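Local coordinates for protein Xaa-Pro dipeptidase (Pyrococcus horikoshii, PDB 1WY2) that probably cleaves dipeptides that carry a C-terminal proline and a nonpolar N-terminal residue, as a homodimeric metallopeptidase with two metal ions per subunit, at residues H219-D223 and H287-V293. Sequence-based numbering, arbitrary orientation.
Sequences HYNSD and HGVGLEV. With ZN (zinc ion), chain E; ZN (zinc ion), chain D.
Metal coordination ties the two segments together at one end. D223 (chi1 t) bridges two zinc ions: OD2 of D223 lies 2.1 Å from ZN of chain E, its OD1 2.0 Å from ZN of chain D. NE2 of H287 binds the chain E ion at 2.1 Å. E316 and E330 complete that ion's protein ligands; D212 and E330 join D223 at the other. H287 (chi1 p) is oriented by its own segment, ND1 donating to G288 O at 3.1 Å. At the other end, G290 O accepts two hydrogen bonds from N221, from N and from ND2, both 3.0 Å; chi1 m brings ND2 to the same side as N, so both donors converge on this oxygen. Residues 220-222 are extended, as is V289; the chain then turns over 290-292, with G290 at phi/psi -174/-122 and G290 N bonded to E292 O at 3.0 Å. CA atoms come closest at Y220 and L291, 4.7 Å. A water donates to H219 O (2.7 Å) and L291 O (2.8 Å). Packing follows: L291 CD2 lies 3.7 Å from the Y220 ring centroid in a CH-pi contact over one face, while Y220 OH is hydrogen-bonded to E132. V289 CG1 approaches N221 O at 3.4 Å. The segments supply two of five protein ligands of the dinuclear centre characteristic of the M24 pita-bread fold, where D223 and E330 are each shared by both metals; zinc here occupies the cobalt sites. The 2.9 Å D223 OD2-H287 NE2 approach is set by the shared ion, not by a hydrogen bond, whereas the N221-G290 bonds involve no metal.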
# COMPACT_ATOMS: atom_id res chain seq x y z
N HIS A 219 11.81 -4.87 -7.38
CA HIS A 219 11.88 -4.25 -6.06
C HIS A 219 12.20 -2.76 -5.97
O HIS A 219 12.03 -2.15 -4.91
CB HIS A 219 12.85 -5.04 -5.18
CG HIS A 219 12.41 -6.45 -4.93
ND1 HIS A 219 11.36 -6.77 -4.10
CD2 HIS A 219 12.87 -7.62 -5.42
CE1 HIS A 219 11.18 -8.08 -4.10
NE2 HIS A 219 12.09 -8.62 -4.89
N TYR A 220 12.65 -2.16 -7.07
CA TYR A 220 12.97 -0.74 -7.06
C TYR A 220 11.96 0.09 -7.83
O TYR A 220 11.25 -0.41 -8.69
CB TYR A 220 14.40 -0.51 -7.57
CG TYR A 220 15.42 -0.96 -6.55
CD1 TYR A 220 15.70 -2.31 -6.38
CD2 TYR A 220 16.03 -0.04 -5.70
CE1 TYR A 220 16.57 -2.74 -5.37
CE2 TYR A 220 16.90 -0.46 -4.68
CZ TYR A 220 17.16 -1.82 -4.53
OH TYR A 220 17.99 -2.26 -3.53
N ASN A 221 11.91 1.38 -7.50
CA ASN A 221 10.94 2.28 -8.11
C ASN A 221 11.48 3.33 -9.07
O ASN A 221 12.68 3.59 -9.13
CB ASN A 221 10.17 3.00 -6.99
CG ASN A 221 9.35 2.04 -6.14
OD1 ASN A 221 8.21 1.73 -6.48
ND2 ASN A 221 9.93 1.56 -5.05
N SER A 222 10.55 3.92 -9.83
CA SER A 222 10.85 4.99 -10.78
C SER A 222 9.72 6.00 -10.60
O SER A 222 8.65 5.67 -10.08
CB SER A 222 10.89 4.46 -12.21
OG SER A 222 9.69 3.78 -12.55
N ASP A 223 9.94 7.23 -11.05
CA ASP A 223 8.94 8.28 -10.87
C ASP A 223 9.16 9.34 -11.94
O ASP A 223 10.27 9.85 -12.08
CB ASP A 223 9.12 8.87 -9.47
CG ASP A 223 7.93 9.69 -9.01
OD1 ASP A 223 7.00 9.93 -9.80
OD2 ASP A 223 7.96 10.10 -7.83
N HIS A 287 11.87 14.09 -3.74
CA HIS A 287 12.05 13.06 -2.72
C HIS A 287 12.99 11.98 -3.23
O HIS A 287 13.16 11.81 -4.44
CB HIS A 287 10.68 12.44 -2.41
CG HIS A 287 9.96 11.92 -3.62
ND1 HIS A 287 10.21 10.67 -4.16
CD2 HIS A 287 9.05 12.50 -4.43
CE1 HIS A 287 9.49 10.52 -5.26
NE2 HIS A 287 8.78 11.62 -5.45
N GLY A 288 13.60 11.26 -2.30
CA GLY A 288 14.48 10.18 -2.70
C GLY A 288 13.64 9.04 -3.25
O GLY A 288 12.44 8.96 -2.97
N VAL A 289 14.27 8.17 -4.03
CA VAL A 289 13.60 7.03 -4.64
C VAL A 289 14.50 5.80 -4.51
O VAL A 289 15.71 5.89 -4.66
CB VAL A 289 13.34 7.27 -6.15
CG1 VAL A 289 12.72 6.03 -6.78
CG2 VAL A 289 12.41 8.46 -6.34
N GLY A 290 13.89 4.65 -4.22
CA GLY A 290 14.65 3.42 -4.08
C GLY A 290 13.71 2.25 -3.89
O GLY A 290 12.86 2.00 -4.75
N LEU A 291 13.85 1.52 -2.79
CA LEU A 291 12.96 0.40 -2.51
C LEU A 291 11.54 0.93 -2.29
O LEU A 291 10.57 0.18 -2.38
CB LEU A 291 13.44 -0.37 -1.28
CG LEU A 291 14.70 -1.20 -1.50
CD1 LEU A 291 15.18 -1.75 -0.17
CD2 LEU A 291 14.41 -2.33 -2.48
N GLU A 292 11.44 2.22 -1.98
CA GLU A 292 10.15 2.88 -1.79
C GLU A 292 10.13 4.09 -2.73
O GLU A 292 11.17 4.67 -3.02
CB GLU A 292 9.97 3.33 -0.34
CG GLU A 292 9.76 2.16 0.61
CD GLU A 292 9.81 2.57 2.07
OE1 GLU A 292 10.91 2.91 2.54
OE2 GLU A 292 8.76 2.54 2.74
N VAL A 293 8.95 4.48 -3.20
CA VAL A 293 8.88 5.62 -4.11
C VAL A 293 9.19 6.93 -3.39
O VAL A 293 9.69 7.87 -3.99
CB VAL A 293 7.51 5.69 -4.83
CG1 VAL A 293 6.45 6.21 -3.89
CG2 VAL A 293 7.63 6.57 -6.07
ZN ZN E . 7.76 12.12 -7.20
ZN ZN D . 5.80 11.53 -9.60
O HOH W 1 10.56 -2.57 -2.71